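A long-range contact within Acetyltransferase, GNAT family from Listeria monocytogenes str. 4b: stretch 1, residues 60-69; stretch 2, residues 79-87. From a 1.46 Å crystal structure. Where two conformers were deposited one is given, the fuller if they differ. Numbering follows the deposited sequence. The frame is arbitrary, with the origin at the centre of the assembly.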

# COMPACT_ATOMS: atom_id res chain seq x y z
N GLN A 60 -6.31 6.19 -13.98
CA GLN A 60 -5.32 5.29 -14.55
C GLN A 60 -4.90 4.24 -13.52
O GLN A 60 -4.63 3.09 -13.87
CB GLN A 60 -4.12 6.07 -15.08
CG GLN A 60 -3.11 5.22 -15.81
CD GLN A 60 -3.59 4.80 -17.20
OE1 GLN A 60 -4.65 5.22 -17.68
NE2 GLN A 60 -2.80 3.95 -17.85
N ARG A 61 -4.87 4.61 -12.25
CA ARG A 61 -4.68 3.56 -11.20
C ARG A 61 -5.77 2.46 -11.30
O ARG A 61 -5.47 1.26 -11.30
CB ARG A 61 -4.71 4.11 -9.80
CG ARG A 61 -3.65 5.12 -9.51
CD ARG A 61 -2.27 4.49 -9.19
NE ARG A 61 -1.57 4.15 -10.37
CZ ARG A 61 -1.03 5.00 -11.23
NH1 ARG A 61 -1.07 6.32 -11.02
NH2 ARG A 61 -0.41 4.53 -12.31
N ILE A 62 -7.02 2.87 -11.46
CA ILE A 62 -8.13 1.92 -11.64
C ILE A 62 -7.98 1.10 -12.93
O ILE A 62 -8.06 -0.15 -12.91
CB ILE A 62 -9.49 2.67 -11.53
CG1 ILE A 62 -9.75 3.16 -10.14
CG2 ILE A 62 -10.64 1.77 -12.01
CD1 ILE A 62 -10.90 4.14 -10.08
N GLU A 63 -7.68 1.75 -14.04
CA GLU A 63 -7.51 1.08 -15.28
C GLU A 63 -6.44 0.01 -15.26
O GLU A 63 -6.58 -1.06 -15.88
CB GLU A 63 -7.15 2.06 -16.34
CG GLU A 63 -7.07 1.44 -17.70
CD GLU A 63 -7.71 2.32 -18.70
OE1 GLU A 63 -8.97 2.36 -18.70
OE2 GLU A 63 -6.96 2.98 -19.44
N LEU A 64 -5.35 0.30 -14.58
CA LEU A 64 -4.23 -0.60 -14.54
C LEU A 64 -4.32 -1.67 -13.45
O LEU A 64 -3.42 -2.53 -13.33
CB LEU A 64 -2.97 0.21 -14.28
CG LEU A 64 -2.55 1.18 -15.40
CD1 LEU A 64 -1.41 2.09 -14.93
CD2 LEU A 64 -2.20 0.41 -16.68
N GLY A 65 -5.43 -1.68 -12.72
CA GLY A 65 -5.61 -2.69 -11.69
C GLY A 65 -4.69 -2.51 -10.49
O GLY A 65 -4.27 -3.51 -9.85
N GLU A 66 -4.43 -1.26 -10.16
CA GLU A 66 -3.50 -0.91 -9.11
C GLU A 66 -4.18 -0.47 -7.82
O GLU A 66 -3.48 0.03 -6.91
CB GLU A 66 -2.54 0.18 -9.64
CG GLU A 66 -1.54 -0.42 -10.61
CD GLU A 66 -0.55 0.54 -11.28
OE1 GLU A 66 -0.82 1.75 -11.35
OE2 GLU A 66 0.54 0.10 -11.72
N VAL A 67 -5.52 -0.53 -7.74
CA VAL A 67 -6.25 -0.22 -6.54
C VAL A 67 -7.01 -1.43 -6.06
O VAL A 67 -7.87 -1.96 -6.77
CB VAL A 67 -7.23 0.92 -6.76
CG1 VAL A 67 -7.87 1.30 -5.40
CG2 VAL A 67 -6.59 2.16 -7.36
N ALA A 68 -6.74 -1.89 -4.86
CA ALA A 68 -7.46 -3.02 -4.26
C ALA A 68 -8.32 -2.51 -3.13
O ALA A 68 -7.85 -1.69 -2.33
CB ALA A 68 -6.48 -4.04 -3.74
N LEU A 69 -9.59 -2.94 -3.08
CA LEU A 69 -10.55 -2.53 -2.11
C LEU A 69 -10.89 -3.70 -1.20
O LEU A 69 -11.05 -4.82 -1.65
CB LEU A 69 -11.83 -2.10 -2.83
CG LEU A 69 -11.62 -0.94 -3.83
CD1 LEU A 69 -13.03 -0.59 -4.46
CD2 LEU A 69 -10.93 0.24 -3.21
N GLY A 79 -10.76 -0.80 3.81
CA GLY A 79 -9.44 -0.35 3.43
C GLY A 79 -9.27 -0.30 1.94
O GLY A 79 -10.08 -0.88 1.18
N ALA A 80 -8.24 0.42 1.51
CA ALA A 80 -7.86 0.48 0.12
C ALA A 80 -6.37 0.54 0.03
O ALA A 80 -5.73 1.20 0.86
CB ALA A 80 -8.51 1.69 -0.58
N MSE A 81 -5.83 -0.08 -0.99
CA MSE A 81 -4.43 -0.17 -1.21
C MSE A 81 -4.07 0.25 -2.63
O MSE A 81 -4.68 -0.24 -3.58
CB MSE A 81 -3.99 -1.57 -0.97
CG MSE A 81 -2.53 -1.83 -1.20
SE MSE A 81 -1.87 -3.55 -0.62
CE MSE A 81 -2.94 -4.60 -1.74
N ILE A 82 -3.07 1.13 -2.73
CA ILE A 82 -2.50 1.61 -3.96
C ILE A 82 -1.20 0.90 -4.18
O ILE A 82 -0.24 0.92 -3.38
CB ILE A 82 -2.32 3.16 -3.97
CG1 ILE A 82 -3.63 3.87 -3.56
CG2 ILE A 82 -1.83 3.59 -5.36
CD1 ILE A 82 -4.95 3.39 -4.25
N ILE A 83 -1.15 0.23 -5.30
CA ILE A 83 0.15 -0.24 -5.69
C ILE A 83 0.62 0.32 -7.03
O ILE A 83 -0.13 0.99 -7.76
CB ILE A 83 0.15 -1.69 -5.76
CG1 ILE A 83 -0.50 -2.17 -7.04
CG2 ILE A 83 -0.50 -2.32 -4.53
CD1 ILE A 83 -0.42 -3.73 -7.08
N ARG A 84 1.85 0.02 -7.34
CA ARG A 84 2.32 0.26 -8.67
C ARG A 84 2.83 -1.10 -9.16
O ARG A 84 3.64 -1.73 -8.45
CB ARG A 84 3.42 1.27 -8.71
CG ARG A 84 2.97 2.67 -8.37
CD ARG A 84 1.70 3.10 -9.20
NE ARG A 84 1.68 4.56 -9.29
CZ ARG A 84 2.39 5.28 -10.13
NH1 ARG A 84 3.16 4.72 -11.06
NH2 ARG A 84 2.34 6.59 -10.07
N LYS A 85 2.34 -1.58 -10.30
CA LYS A 85 2.77 -2.88 -10.82
C LYS A 85 4.07 -2.82 -11.63
O LYS A 85 4.61 -3.85 -12.00
CB LYS A 85 1.65 -3.49 -11.63
CG LYS A 85 0.49 -3.95 -10.80
CD LYS A 85 -0.39 -4.70 -11.76
CE LYS A 85 -1.78 -4.75 -11.40
NZ LYS A 85 -2.44 -5.38 -12.60
N THR A 86 4.54 -1.59 -11.89
CA THR A 86 5.83 -1.24 -12.43
C THR A 86 6.33 -0.03 -11.66
O THR A 86 5.53 0.74 -11.21
CB THR A 86 5.70 -0.91 -13.96
OG1 THR A 86 4.78 0.16 -14.14
CG2 THR A 86 5.15 -2.15 -14.72
N PRO A 87 7.65 0.12 -11.57
CA PRO A 87 8.12 1.23 -10.69
C PRO A 87 7.68 2.61 -11.23
O PRO A 87 7.75 2.84 -12.45
CB PRO A 87 9.62 1.10 -10.74
CG PRO A 87 9.94 0.19 -11.93
CD PRO A 87 8.75 -0.66 -12.12
O HOH W 1 1.72 -0.37 -14.10
O HOH W 2 2.30 1.75 -12.42

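Stretch 1 leaves a helix, turns, and enters a strand (67-69) that runs antiparallel to the strand of stretch 2 (79-84), the two axes approaching to 4.7 Å. Near the end of the helix, Arg61 points toward stretch 2 and lays its guanidinium flat on that of Arg84, centres 3.6 Å apart and planes at 10°. These like charges are close (Arg61 NE to Arg84 NE, 3.4 Å), but Glu66 supplies negative charge nearby: Arg61 NE donates to Glu66 OE1 at 2.7 Å in a salt bridge, and Arg61 NH2 reaches the same oxygen at 3.0 Å. Leu64 contributes its carbonyl, which accepts a hydrogen bond from the Lys85 ammonium (Leu64 O to Lys85 NZ, 3.1 Å). Gly65 ends the helix in a Schellman motif; its positive phi favours glycine, and a CB here would sit tightly against Lys85 NZ, at 3.2 Å.

Glu66 ties the turn to stretch 2 through both backbone and side chain. Its O accepts from Ile83 N at 2.8 Å, nearly straight, while its OE2 accepts from Lys85 N at 2.8 Å, holding the backbone just beyond the strand. Water 1 donates to Glu66 OE2 (2.7 Å) and hydrogen-bonds Thr86 OG1 (3.1 Å), bridging the two side chains.

The strand pairing follows. Val67 faces Ile82 in a non-hydrogen-bonded pair, so the side chains make the contact, Val67 CG2 to Ile82 CD1 at 3.7 Å; Val67 CA also approaches Met81 O at 3.4 Å in a CA-H...O contact. Ala68 and Met81, a selenomethionine, exchange two backbone hydrogen bonds, Ala68 N to Met81 O and Met81 N to Ala68 O, both 2.9 Å. Their side chains share the other face of the sheet, with Ala68 CB 4.1 Å from Met81 CE. Leu69 returns to the Val67 face, where its CD2 packs on Ala80 CB at 3.9 Å.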